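Local coordinates for protein putative platelet activating factor (Streptococcus pneumoniae, PDB 2HSJ) that is of unknown function but probably hydrolyses ester bonds as a serine esterase of the GDSL-like branch of the SGNH hydrolases, at residues 36-41 against 84-89; 42-47 against 90-95; 96-101 against 151-156; 106-111 against 158-163; 128-133 against 171-176. All coordinates share one frame; numbering follows the deposited sequence.

Following the chain from the N terminus, contact 1 closes the loop from 36-41 to 84-89 by pairing two neighbouring strands. Contact 2 crosses it, since 42-47 lies within that loop and meets 90-95, where strand 88-92 ends. Both are complete before contact 3 opens. Contacts 3, 4 and 5 then cross one another pairwise: 96-101, 106-111 and 128-133 come in turn, and their partners 151-156, 158-163 and 171-176 follow in the same order. Contacts 3 and 4 both use helix 150-164, tying it to helices 95-99 and 104-121. Contact 5 adds the last strand of the parallel sheet that contact 1 also serves.

Contact 1 of 5, residues 36-41 against 84-89; sequences NILFIG and GAVDKI
Asn36 meets Asp87 just before the two segments enter the parallel sheet, where strand 37-41 runs beside strand 88-92 in the alpha/beta/alpha core of the SGNH hydrolase fold. CG of Asn36 stands anti to its backbone N (chi1 179°), and ND2 makes a weak hydrogen bond to Asp87 OD2 at 3.0 Å, the amide and carboxylate planes 68° apart. Asparagine suits this place because it offers both donor and acceptor: a water joins ND2 to the carbonyl of Ala85, while OD1 accepts from Lys58. Asp87 has a stronger partner in Lys58 of the second subunit. The carbonyl O of Asn36 is gripped twice, by Asp87 N at 2.9 Å and by Lys88 N at 3.3 Å.

Ile37 bridges to Lys88 in parallel register, and the two side chains run side by side; Ile37 CD1 lies 3.6 Å from Lys88 CB, so the aliphatic stem of the lysine is packed while its NZ goes on to the C-terminal carboxylate of Tyr214. Leu38 N donates to Lys88 O at 3.0 Å. On the other face of the sheet, the Leu38 and Val86 side chains cross at about a right angle, Leu38 CD1 4.0 Å from Val86 CG1. Branched aliphatic residues fit this buried strand pair, and Ile40 continues the row, laying its CD1 3.6 Å from Ile89 CG2.

Contact 2 of 5, residues 42-47 against 90-95; sequences DSIVEY and FLLIGT
With its CG set between the backbone N and the carbonyl carbon (chi1 57°), Asp42 meets Thr95, the two side chains at about a right angle; from there chi2 (21°) turns the carboxylate oxygens to different partners. OD1 turns back to the start of helix 43-46 and accepts from Ile44 N at 3.2 Å, the donor standing 38° out of the carboxylate plane; Asp42 is thus the N-cap of that helix. OD2 faces the other segment, 3.4 Å from the methyl CG2 of Thr95. Two waters also bind OD2: one donates to Asp42 OD2 at 2.7 Å and accepts from Gly94 N, the other donates to Asp42 OD2 at 2.8 Å and accepts from Thr95 N. The carboxylate is therefore linked through water to the backbone N-H groups of Gly94, the N-cap of helix 95-99, and of Thr95, where that helix begins.

Gly41, Asp42 and Ser43 form the Gly-Asp-Ser sequence that names the GDSL family, in which the serine is as a rule the nucleophile. Ser43 touches His196, consistent with such a role; its OG also hydrogen-bonds with Gly67 N. Glycine suits position 94, where phi is positive and a beta carbon would press on the carbonyl O of Ile93.

The backbone joins the segments directly, Asp42 N donating to Leu92 O at 3.2 Å nearly along the C=O axis. Leu92 packs against the apolar side chains of helix 43-46: its CD2 lies 3.7 Å from Ile44 CG2, and its CB 3.8 Å from CG2 of Val45, whose side chain slides past in the opposite direction.

Contact 3 of 5, residues 96-101 against 151-156; sequences NDIGKD and EKIQNW
Ile98 sets its CG1 over the face of the Trp156 indole, the two side chains sliding past each other in opposite directions. CG1 of Ile98 stands 3.5 Å from the centroid of the six-membered ring and only 9° off its normal, a CH-pi contact. The Ile98 and Ile153 side chains cross at about a right angle, Ile98 CD1 3.7 Å from Ile153 CG1. The Ile98 side chain also slides past Lys152 in the opposite direction, CG2 4.0 Å from Lys152 CD. A beta-branched residue serves here because its branches reach three neighbours on helix 150-164 at once. CB of Asp97 approaches the far end of the indole obliquely, 3.7 Å from Trp156 CZ3, while its carboxylate is turned to Thr70.

Helix 95-99 ends here in a Schellman motif with Asp101, at positive phi, as its C-prime residue. A water at this end donates to Ile98 O at 2.7 Å and to Asp101 OD1, and accepts from Lys152 NZ at 3.0 Å. Lys152 also donates to Ile147 O. With Asp101 OD1 and Lys152 NZ 5.0 Å apart, the opposite charges are bridged by the water and probably attract weakly, while the grip between the helices is otherwise apolar.

Contact 4 of 5, residues 106-111 against 158-163; sequences EALNNL and QAYQEL
Leu108 gives up the most surface here, both its methyls meeting the single methyl of Ala159: in the conformer given, CD1 and CD2 of Leu108 each lie 3.7 Å from Ala159 CB, a detail made less certain by a second conformer of the leucine. Alanine suits the spot because its short side chain lets the leucine fork settle against helix 150-164. CD2 of Leu108 also comes obliquely to the Tyr160 ring.

Leu111, one turn on, meets that same tyrosine at about a right angle. Its CD1 sits over one face, 3.3 Å from Tyr160 CZ and as near to CE1, a tight fit of methyl against ring. Tyrosine offers a broad apolar surface to this leucine and yet has a polar tip to place, and its OH is satisfied by a hydrogen bond to Ile93 O in the loop after strand 88-92.

Leu163 extends the interface to the C-terminal part of helix 150-164. Its CD2 touches Leu111 CB at 3.7 Å and approaches the carbonyl O of Leu108.

No hydrogen bond crosses between the segments; the grip is that of aliphatic and aromatic side chains. The short helix axes approach to 10.8 Å and run in roughly the same direction, 31° apart, as expected of helices that precede strands 126-130 and 170-173, packed on one side of the parallel sheet in an alpha/beta/alpha SGNH hydrolase fold.

Contact 5 of 5, residues 128-133 against 171-176; sequences KLLSIL and EFVPVF
The ring of Phe176 presents its edge to Ile132, whose carbonyl O lies in the ring plane, 3.4 Å from CD1, where the slightly positive ring hydrogens suit an oxygen. The ring of Phe172 is met obliquely by Leu129 O and by Ser131 CB, the latter 3.6 Å from Phe172 CZ. This aromatic shares a face of the sheet with Leu129 and packs on Tyr160 of helix 150-164. On the opposite face Leu130 and Val173 lie side by side, Leu130 CD1 4.0 Å from Val173 CB, on the side where Val173 meets Leu209 of helix 199-209.

Strands 126-130 and 170-173 pair in parallel, the latter outermost in the sheet of this chain. Leu129 N donates to Glu171 O, Val173 N to Leu129 O, and Ser131 N to Val173 O. On the face shared with Val173, Lys128, its chain bent at chi2 (-62°), forms a salt bridge from NZ to Glu171 OE1 at 2.8 Å, on the anti side of the carboxylate. A magnesium ion lies about 4 Å from the Glu171 side chain.

Past the strands, Ser131 takes over from the backbone. Its OG stands between the backbone N and the carbonyl carbon (chi1 61°) and accepts from Val175 N and from Phe176 N, each at 2.9 Å. One small hydroxyl thus serves two N-H groups beyond the sheet pairing, while the Lys128-Glu171 pair probably balances charge near the strands' N-terminal ends.

Contact 1 of 5, residues 36-41 against 84-89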
# COMPACT_ATOMS: atom_id res chain seq x y z
N ASN D 36 4.30 6.07 5.61
CA ASN D 36 5.61 5.66 6.07
C ASN D 36 6.40 6.88 6.53
O ASN D 36 7.14 6.83 7.52
CB ASN D 36 6.34 4.90 4.96
CG ASN D 36 7.73 4.46 5.37
OD1 ASN D 36 8.72 5.12 5.01
ND2 ASN D 36 7.83 3.37 6.16
N ILE D 37 6.21 7.99 5.80
CA ILE D 37 6.84 9.26 6.13
C ILE D 37 5.70 10.29 6.14
O ILE D 37 4.85 10.31 5.22
CB ILE D 37 7.88 9.67 5.04
CG1 ILE D 37 8.84 8.51 4.72
CG2 ILE D 37 8.56 11.00 5.37
CD1 ILE D 37 9.85 8.19 5.72
N LEU D 38 5.66 11.12 7.19
CA LEU D 38 4.81 12.30 7.19
C LEU D 38 5.69 13.52 6.95
O LEU D 38 6.67 13.71 7.69
CB LEU D 38 4.09 12.45 8.53
CG LEU D 38 2.96 11.46 8.79
CD1 LEU D 38 2.63 11.37 10.27
CD2 LEU D 38 1.66 11.84 8.06
N PHE D 39 5.37 14.34 5.95
CA PHE D 39 6.06 15.62 5.76
C PHE D 39 5.19 16.69 6.39
O PHE D 39 4.03 16.85 5.99
CB PHE D 39 6.27 15.93 4.27
CG PHE D 39 7.65 15.59 3.76
CD1 PHE D 39 8.05 14.27 3.65
CD2 PHE D 39 8.53 16.59 3.36
CE1 PHE D 39 9.31 13.93 3.17
CE2 PHE D 39 9.81 16.26 2.89
CZ PHE D 39 10.19 14.94 2.80
N ILE D 40 5.73 17.38 7.38
CA ILE D 40 4.99 18.40 8.13
C ILE D 40 5.74 19.73 8.02
O ILE D 40 6.97 19.79 8.06
CB ILE D 40 4.85 17.99 9.64
CG1 ILE D 40 4.08 16.67 9.73
CG2 ILE D 40 4.20 19.10 10.47
CD1 ILE D 40 4.04 16.14 11.16
N GLY D 41 4.98 20.80 7.88
CA GLY D 41 5.61 22.13 7.87
C GLY D 41 4.80 23.18 7.18
O GLY D 41 3.57 23.13 7.21
N GLY D 84 -0.44 3.92 11.70
CA GLY D 84 -0.01 2.85 12.58
C GLY D 84 1.44 2.42 12.43
O GLY D 84 1.89 1.53 13.18
N ALA D 85 2.15 2.99 11.44
CA ALA D 85 3.52 2.56 11.15
C ALA D 85 4.36 3.70 10.58
O ALA D 85 4.97 3.60 9.50
CB ALA D 85 3.49 1.39 10.18
N VAL D 86 4.34 4.82 11.28
CA VAL D 86 5.08 5.99 10.81
C VAL D 86 6.56 5.81 11.16
O VAL D 86 6.94 5.78 12.33
CB VAL D 86 4.57 7.29 11.45
CG1 VAL D 86 5.33 8.48 10.84
CG2 VAL D 86 3.05 7.42 11.23
N ASP D 87 7.39 5.65 10.14
CA ASP D 87 8.83 5.51 10.37
C ASP D 87 9.48 6.85 10.68
O ASP D 87 10.34 6.93 11.57
CB ASP D 87 9.49 4.88 9.12
CG ASP D 87 9.38 3.37 9.10
OD1 ASP D 87 8.72 2.78 10.01
OD2 ASP D 87 9.98 2.75 8.18
N LYS D 88 9.11 7.89 9.94
CA LYS D 88 9.79 9.17 10.04
C LYS D 88 8.81 10.28 9.81
O LYS D 88 7.85 10.16 9.03
CB LYS D 88 10.91 9.30 8.98
CG LYS D 88 11.98 8.23 9.08
CD LYS D 88 12.99 8.42 7.98
CE LYS D 88 14.12 7.41 8.09
NZ LYS D 88 13.63 6.06 7.78
N ILE D 89 9.08 11.39 10.49
CA ILE D 89 8.43 12.67 10.25
C ILE D 89 9.50 13.63 9.78
O ILE D 89 10.51 13.79 10.45
CB ILE D 89 7.81 13.22 11.55
CG1 ILE D 89 6.62 12.35 11.97
CG2 ILE D 89 7.38 14.70 11.40
CD1 ILE D 89 6.26 12.47 13.48
O HOH W 1 5.56 2.10 7.39
O HOH W 2 11.12 5.08 6.13

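Contact 2 of 5, residues 42-47 against 90-95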
# COMPACT_ATOMS: atom_id res chain seq x y z
N ASP D 42 5.50 24.13 6.56
CA ASP D 42 4.85 25.35 6.06
C ASP D 42 4.57 25.29 4.56
O ASP D 42 4.32 24.21 4.02
CB ASP D 42 5.72 26.57 6.45
CG ASP D 42 7.16 26.48 5.92
OD1 ASP D 42 7.40 25.72 4.94
OD2 ASP D 42 8.07 27.18 6.47
N SER D 43 4.56 26.43 3.87
CA SER D 43 4.20 26.44 2.44
C SER D 43 5.10 25.54 1.61
O SER D 43 4.66 24.94 0.65
CB SER D 43 4.32 27.86 1.87
OG SER D 43 3.65 28.79 2.68
N ILE D 44 6.40 25.54 1.91
CA ILE D 44 7.33 24.74 1.11
C ILE D 44 6.93 23.27 1.15
O ILE D 44 7.07 22.56 0.16
CB ILE D 44 8.79 24.94 1.60
CG1 ILE D 44 9.14 26.41 1.68
CG2 ILE D 44 9.78 24.13 0.73
CD1 ILE D 44 9.12 27.09 0.41
N VAL D 45 6.44 22.80 2.29
CA VAL D 45 5.89 21.44 2.38
C VAL D 45 4.56 21.32 1.64
O VAL D 45 4.38 20.40 0.84
CB VAL D 45 5.73 21.01 3.85
CG1 VAL D 45 5.17 19.58 3.92
CG2 VAL D 45 7.09 21.12 4.59
N GLU D 46 3.61 22.22 1.93
CA GLU D 46 2.29 22.09 1.28
C GLU D 46 2.39 21.97 -0.24
O GLU D 46 1.65 21.18 -0.88
CB GLU D 46 1.35 23.27 1.63
CG GLU D 46 -0.04 22.95 1.12
CD GLU D 46 -1.04 24.07 1.22
OE1 GLU D 46 -0.90 24.99 2.08
OE2 GLU D 46 -2.01 24.03 0.40
N TYR D 47 3.30 22.76 -0.81
CA TYR D 47 3.41 22.85 -2.27
C TYR D 47 4.41 21.86 -2.88
O TYR D 47 4.62 21.83 -4.12
CB TYR D 47 3.80 24.27 -2.72
CG TYR D 47 2.99 25.40 -2.14
CD1 TYR D 47 1.64 25.24 -1.82
CD2 TYR D 47 3.58 26.66 -1.97
CE1 TYR D 47 0.88 26.34 -1.29
CE2 TYR D 47 2.85 27.72 -1.45
CZ TYR D 47 1.51 27.55 -1.11
OH TYR D 47 0.83 28.64 -0.60
N PHE D 90 9.29 14.23 8.61
CA PHE D 90 10.18 15.30 8.13
C PHE D 90 9.52 16.60 8.50
O PHE D 90 8.35 16.81 8.18
CB PHE D 90 10.36 15.22 6.62
CG PHE D 90 11.38 14.22 6.19
CD1 PHE D 90 11.34 12.90 6.60
CD2 PHE D 90 12.44 14.64 5.39
CE1 PHE D 90 12.31 12.00 6.18
CE2 PHE D 90 13.42 13.76 4.98
CZ PHE D 90 13.36 12.43 5.37
N LEU D 91 10.27 17.48 9.15
CA LEU D 91 9.74 18.74 9.62
C LEU D 91 10.53 19.90 9.01
O LEU D 91 11.74 20.03 9.24
CB LEU D 91 9.82 18.76 11.15
CG LEU D 91 9.29 20.01 11.81
CD1 LEU D 91 7.86 20.29 11.37
CD2 LEU D 91 9.41 19.81 13.33
N LEU D 92 9.83 20.75 8.27
CA LEU D 92 10.43 21.93 7.66
C LEU D 92 9.57 23.11 8.08
O LEU D 92 8.45 23.32 7.57
CB LEU D 92 10.49 21.86 6.12
CG LEU D 92 11.08 23.12 5.45
CD1 LEU D 92 12.49 23.48 6.00
CD2 LEU D 92 11.12 22.87 3.97
N ILE D 93 10.09 23.91 9.00
CA ILE D 93 9.32 25.02 9.53
C ILE D 93 10.26 26.01 10.17
O ILE D 93 11.36 25.63 10.62
CB ILE D 93 8.23 24.51 10.54
CG1 ILE D 93 7.16 25.60 10.77
CG2 ILE D 93 8.88 23.95 11.82
CD1 ILE D 93 5.88 25.05 11.30
N GLY D 94 9.83 27.27 10.18
CA GLY D 94 10.57 28.32 10.86
C GLY D 94 10.76 29.55 10.00
O GLY D 94 10.93 30.63 10.56
N THR D 95 10.74 29.42 8.66
CA THR D 95 10.99 30.61 7.82
C THR D 95 9.96 31.69 8.09
O THR D 95 10.27 32.87 7.97
CB THR D 95 11.15 30.29 6.32
OG1 THR D 95 11.81 31.40 5.66
CG2 THR D 95 9.81 30.00 5.63
O HOH W 3 7.66 28.55 8.73
O HOH W 4 10.79 27.02 7.10

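Contact 3 of 5, residues 96-101 against 151-156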
# COMPACT_ATOMS: atom_id res chain seq x y z
N ASN D 96 8.74 31.28 8.45
CA ASN D 96 7.68 32.25 8.71
C ASN D 96 7.77 32.82 10.10
O ASN D 96 7.38 33.98 10.32
CB ASN D 96 6.31 31.67 8.38
CG ASN D 96 6.20 31.31 6.91
OD1 ASN D 96 6.77 31.98 6.05
ND2 ASN D 96 5.52 30.21 6.62
N ASP D 97 8.36 32.07 11.03
CA ASP D 97 8.69 32.63 12.34
C ASP D 97 9.72 33.75 12.15
O ASP D 97 9.57 34.84 12.70
CB ASP D 97 9.28 31.55 13.25
CG ASP D 97 8.28 30.48 13.63
OD1 ASP D 97 7.87 30.45 14.82
OD2 ASP D 97 7.92 29.67 12.74
N ILE D 98 10.75 33.51 11.34
CA ILE D 98 11.73 34.55 11.02
C ILE D 98 11.04 35.75 10.34
O ILE D 98 11.29 36.90 10.70
CB ILE D 98 12.89 34.01 10.16
CG1 ILE D 98 13.72 33.01 10.97
CG2 ILE D 98 13.75 35.21 9.62
CD1 ILE D 98 14.80 32.33 10.15
N GLY D 99 10.17 35.48 9.37
CA GLY D 99 9.50 36.57 8.64
C GLY D 99 8.54 37.41 9.48
O GLY D 99 8.18 38.54 9.08
N LYS D 100 8.12 36.86 10.63
CA LYS D 100 7.25 37.55 11.60
C LYS D 100 7.99 38.03 12.84
O LYS D 100 7.36 38.51 13.81
CB LYS D 100 6.11 36.63 12.03
CG LYS D 100 5.04 36.41 10.98
CD LYS D 100 4.15 37.62 10.83
CE LYS D 100 3.17 37.44 9.69
NZ LYS D 100 2.39 38.71 9.51
N ASP D 101 9.31 37.90 12.83
CA ASP D 101 10.17 38.35 13.94
C ASP D 101 9.85 37.68 15.29
O ASP D 101 10.00 38.27 16.37
CB ASP D 101 10.14 39.89 14.06
CG ASP D 101 11.47 40.47 14.48
OD1 ASP D 101 12.52 39.78 14.38
OD2 ASP D 101 11.47 41.63 14.94
N GLU D 151 21.82 35.26 6.97
CA GLU D 151 22.53 35.27 8.27
C GLU D 151 21.60 34.85 9.41
O GLU D 151 22.00 34.04 10.26
CB GLU D 151 23.19 36.62 8.55
CG GLU D 151 24.05 37.15 7.39
CD GLU D 151 23.26 38.09 6.47
OE1 GLU D 151 23.42 39.31 6.66
OE2 GLU D 151 22.47 37.63 5.58
N LYS D 152 20.37 35.35 9.42
CA LYS D 152 19.37 34.95 10.43
C LYS D 152 19.06 33.47 10.28
O LYS D 152 19.05 32.72 11.26
CB LYS D 152 18.04 35.70 10.27
CG LYS D 152 18.07 37.19 10.56
CD LYS D 152 16.78 37.85 10.03
CE LYS D 152 16.67 39.33 10.45
NZ LYS D 152 15.30 39.90 10.17
N ILE D 153 18.81 33.05 9.04
CA ILE D 153 18.47 31.64 8.77
C ILE D 153 19.60 30.71 9.25
O ILE D 153 19.32 29.72 9.92
CB ILE D 153 18.12 31.41 7.28
CG1 ILE D 153 16.76 32.05 6.98
CG2 ILE D 153 18.07 29.93 6.96
CD1 ILE D 153 16.52 32.35 5.53
N GLN D 154 20.84 31.05 8.92
CA GLN D 154 22.00 30.26 9.40
C GLN D 154 22.11 30.23 10.94
O GLN D 154 22.43 29.20 11.50
CB GLN D 154 23.28 30.77 8.75
CG GLN D 154 23.40 30.33 7.31
CD GLN D 154 24.65 30.85 6.62
OE1 GLN D 154 24.81 32.06 6.41
NE2 GLN D 154 25.53 29.94 6.24
N ASN D 155 21.81 31.35 11.61
CA ASN D 155 21.79 31.37 13.08
C ASN D 155 20.69 30.47 13.66
O ASN D 155 20.91 29.74 14.64
CB ASN D 155 21.67 32.80 13.61
CG ASN D 155 22.93 33.60 13.38
OD1 ASN D 155 24.02 33.04 13.24
ND2 ASN D 155 22.80 34.93 13.34
N TRP D 156 19.51 30.49 13.04
CA TRP D 156 18.46 29.59 13.48
C TRP D 156 18.85 28.15 13.26
O TRP D 156 18.60 27.31 14.11
CB TRP D 156 17.14 29.92 12.80
CG TRP D 156 16.50 31.13 13.43
CD1 TRP D 156 17.12 32.33 13.76
CD2 TRP D 156 15.12 31.27 13.81
NE1 TRP D 156 16.20 33.19 14.32
CE2 TRP D 156 14.97 32.58 14.34
CE3 TRP D 156 14.00 30.44 13.72
CZ2 TRP D 156 13.74 33.06 14.82
CZ3 TRP D 156 12.77 30.91 14.18
CH2 TRP D 156 12.65 32.22 14.72
O HOH W 5 13.39 38.27 11.74

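Contact 4 of 5, residues 106-111 against 158-163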
# COMPACT_ATOMS: atom_id res chain seq x y z
N GLU D 106 11.57 31.44 21.49
CA GLU D 106 10.19 31.01 21.45
C GLU D 106 9.98 29.93 20.37
O GLU D 106 9.36 28.91 20.64
CB GLU D 106 9.26 32.21 21.22
CG GLU D 106 7.77 31.87 21.13
CD GLU D 106 6.91 33.14 20.99
OE1 GLU D 106 7.17 34.13 21.70
OE2 GLU D 106 5.99 33.14 20.16
N ALA D 107 10.52 30.15 19.17
CA ALA D 107 10.44 29.11 18.13
C ALA D 107 11.07 27.78 18.58
O ALA D 107 10.52 26.70 18.34
CB ALA D 107 11.09 29.58 16.84
N LEU D 108 12.25 27.87 19.21
CA LEU D 108 12.93 26.68 19.70
C LEU D 108 12.09 25.94 20.74
O LEU D 108 11.90 24.72 20.62
CB LEU D 108 14.30 27.04 20.30
CG LEU D 108 15.37 27.51 19.32
CD1 LEU D 108 16.61 27.96 20.10
CD2 LEU D 108 15.70 26.46 18.26
N ASN D 109 11.57 26.68 21.72
CA ASN D 109 10.71 26.07 22.73
C ASN D 109 9.52 25.39 22.09
O ASN D 109 9.13 24.29 22.49
CB ASN D 109 10.20 27.09 23.75
CG ASN D 109 11.26 27.48 24.75
OD1 ASN D 109 12.30 26.82 24.87
ND2 ASN D 109 11.02 28.57 25.47
N ASN D 110 8.95 26.02 21.05
CA ASN D 110 7.85 25.40 20.31
C ASN D 110 8.29 24.08 19.67
O ASN D 110 7.60 23.06 19.79
CB ASN D 110 7.31 26.34 19.23
CG ASN D 110 6.52 27.50 19.80
OD1 ASN D 110 6.08 27.47 20.95
ND2 ASN D 110 6.32 28.52 18.99
N LEU D 111 9.46 24.09 19.02
CA LEU D 111 9.96 22.89 18.35
C LEU D 111 10.26 21.81 19.36
O LEU D 111 9.98 20.64 19.13
CB LEU D 111 11.21 23.18 17.53
CG LEU D 111 10.94 23.91 16.24
CD1 LEU D 111 12.20 24.53 15.71
CD2 LEU D 111 10.30 22.94 15.20
N GLN D 158 21.75 26.83 13.32
CA GLN D 158 22.71 26.40 14.34
C GLN D 158 21.96 25.97 15.59
O GLN D 158 22.29 24.95 16.21
CB GLN D 158 23.74 27.51 14.66
CG GLN D 158 24.99 27.03 15.38
CD GLN D 158 26.12 28.06 15.33
OE1 GLN D 158 26.14 28.94 14.46
NE2 GLN D 158 27.06 27.96 16.27
N ALA D 159 20.93 26.75 15.96
CA ALA D 159 20.05 26.40 17.08
C ALA D 159 19.26 25.09 16.86
O ALA D 159 19.13 24.28 17.77
CB ALA D 159 19.13 27.55 17.41
N TYR D 160 18.71 24.90 15.66
CA TYR D 160 18.02 23.66 15.34
C TYR D 160 18.97 22.47 15.50
O TYR D 160 18.57 21.41 16.01
CB TYR D 160 17.53 23.68 13.89
CG TYR D 160 16.22 24.44 13.63
CD1 TYR D 160 15.82 25.53 14.42
CD2 TYR D 160 15.39 24.07 12.57
CE1 TYR D 160 14.63 26.23 14.16
CE2 TYR D 160 14.20 24.75 12.31
CZ TYR D 160 13.83 25.83 13.10
OH TYR D 160 12.65 26.49 12.85
N GLN D 161 20.20 22.63 15.02
CA GLN D 161 21.20 21.56 15.11
C GLN D 161 21.47 21.21 16.57
O GLN D 161 21.63 20.02 16.92
CB GLN D 161 22.49 21.97 14.40
CG GLN D 161 23.54 20.87 14.30
CD GLN D 161 24.79 21.35 13.57
OE1 GLN D 161 25.34 22.40 13.89
NE2 GLN D 161 25.24 20.56 12.59
N GLU D 162 21.52 22.22 17.43
CA GLU D 162 21.79 22.00 18.86
C GLU D 162 20.60 21.31 19.53
O GLU D 162 20.76 20.38 20.35
CB GLU D 162 22.15 23.32 19.52
CG GLU D 162 23.49 23.85 18.98
CD GLU D 162 23.88 25.22 19.52
OE1 GLU D 162 22.98 25.99 19.94
OE2 GLU D 162 25.10 25.53 19.49
N LEU D 163 19.39 21.70 19.13
CA LEU D 163 18.18 21.07 19.65
C LEU D 163 18.18 19.58 19.24
O LEU D 163 17.91 18.70 20.06
CB LEU D 163 16.92 21.83 19.17
CG LEU D 163 15.59 21.15 19.53
CD1 LEU D 163 15.40 20.95 21.01
CD2 LEU D 163 14.40 21.93 18.90

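Contact 5 of 5, residues 128-133 against 171-176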
# COMPACT_ATOMS: atom_id res chain seq x y z
N LYS D 128 13.12 13.99 11.36
CA LYS D 128 14.19 14.62 10.58
C LYS D 128 13.89 16.10 10.55
O LYS D 128 12.92 16.54 9.93
CB LYS D 128 14.22 14.01 9.17
CG LYS D 128 14.31 12.48 9.16
CD LYS D 128 15.62 12.03 9.85
CE LYS D 128 15.74 10.52 9.93
NZ LYS D 128 16.98 10.11 10.70
N LEU D 129 14.70 16.87 11.28
CA LEU D 129 14.45 18.31 11.41
C LEU D 129 15.31 19.03 10.37
O LEU D 129 16.54 19.11 10.49
CB LEU D 129 14.81 18.78 12.83
CG LEU D 129 14.69 20.28 13.16
CD1 LEU D 129 13.23 20.79 12.99
CD2 LEU D 129 15.22 20.51 14.59
N LEU D 130 14.63 19.55 9.34
CA LEU D 130 15.37 20.13 8.23
C LEU D 130 15.90 21.50 8.61
O LEU D 130 15.23 22.27 9.30
CB LEU D 130 14.47 20.27 6.99
CG LEU D 130 14.46 19.02 6.10
CD1 LEU D 130 13.95 17.74 6.81
CD2 LEU D 130 13.62 19.36 4.87
N SER D 131 17.07 21.83 8.09
CA SER D 131 17.50 23.22 8.12
C SER D 131 16.45 24.09 7.42
O SER D 131 15.94 23.72 6.36
CB SER D 131 18.83 23.33 7.38
OG SER D 131 18.67 22.93 6.04
N ILE D 132 16.15 25.26 7.98
CA ILE D 132 15.41 26.28 7.24
C ILE D 132 16.17 26.60 5.95
O ILE D 132 17.39 26.74 5.94
CB ILE D 132 15.23 27.54 8.10
CG1 ILE D 132 14.47 27.20 9.40
CG2 ILE D 132 14.59 28.68 7.30
CD1 ILE D 132 14.50 28.31 10.47
N LEU D 133 15.43 26.72 4.84
CA LEU D 133 16.09 26.89 3.55
C LEU D 133 16.58 28.33 3.36
O LEU D 133 16.05 29.26 3.97
CB LEU D 133 15.14 26.50 2.42
CG LEU D 133 14.40 25.18 2.55
CD1 LEU D 133 13.63 24.87 1.27
CD2 LEU D 133 15.37 24.08 2.85
N GLU D 171 17.19 13.91 14.05
CA GLU D 171 18.40 14.15 13.25
C GLU D 171 18.20 15.46 12.54
O GLU D 171 17.20 15.66 11.86
CB GLU D 171 18.65 13.03 12.23
CG GLU D 171 19.97 13.23 11.50
CD GLU D 171 20.26 12.14 10.49
OE1 GLU D 171 19.32 11.44 10.08
OE2 GLU D 171 21.43 11.99 10.12
N PHE D 172 19.16 16.37 12.69
CA PHE D 172 19.18 17.58 11.88
C PHE D 172 19.61 17.24 10.46
O PHE D 172 20.57 16.49 10.24
CB PHE D 172 20.17 18.56 12.49
CG PHE D 172 20.26 19.86 11.75
CD1 PHE D 172 19.21 20.76 11.75
CD2 PHE D 172 21.44 20.17 11.08
CE1 PHE D 172 19.34 21.98 11.04
CE2 PHE D 172 21.57 21.35 10.38
CZ PHE D 172 20.53 22.26 10.38
N VAL D 173 18.88 17.80 9.49
CA VAL D 173 19.12 17.50 8.09
C VAL D 173 19.61 18.77 7.40
O VAL D 173 18.83 19.66 7.11
CB VAL D 173 17.85 16.92 7.37
CG1 VAL D 173 18.17 16.56 5.92
CG2 VAL D 173 17.29 15.69 8.13
N PRO D 174 20.93 18.87 7.15
CA PRO D 174 21.50 20.10 6.58
C PRO D 174 21.27 20.14 5.08
O PRO D 174 21.99 19.49 4.31
CB PRO D 174 23.00 19.98 6.94
CG PRO D 174 23.24 18.50 7.01
CD PRO D 174 21.96 17.83 7.39
N VAL D 175 20.21 20.82 4.67
CA VAL D 175 19.91 20.96 3.24
C VAL D 175 20.15 22.40 2.74
O VAL D 175 20.16 22.63 1.53
CB VAL D 175 18.47 20.51 2.86
CG1 VAL D 175 18.31 19.02 3.05
CG2 VAL D 175 17.42 21.24 3.65
N PHE D 176 20.33 23.34 3.67
CA PHE D 176 20.58 24.74 3.32
C PHE D 176 21.67 24.87 2.25
O PHE D 176 21.44 25.47 1.20
CB PHE D 176 20.96 25.51 4.60
CG PHE D 176 21.30 26.96 4.38
CD1 PHE D 176 20.36 27.94 4.68
CD2 PHE D 176 22.55 27.34 3.91
CE1 PHE D 176 20.66 29.29 4.49
CE2 PHE D 176 22.86 28.69 3.72
CZ PHE D 176 21.91 29.66 4.00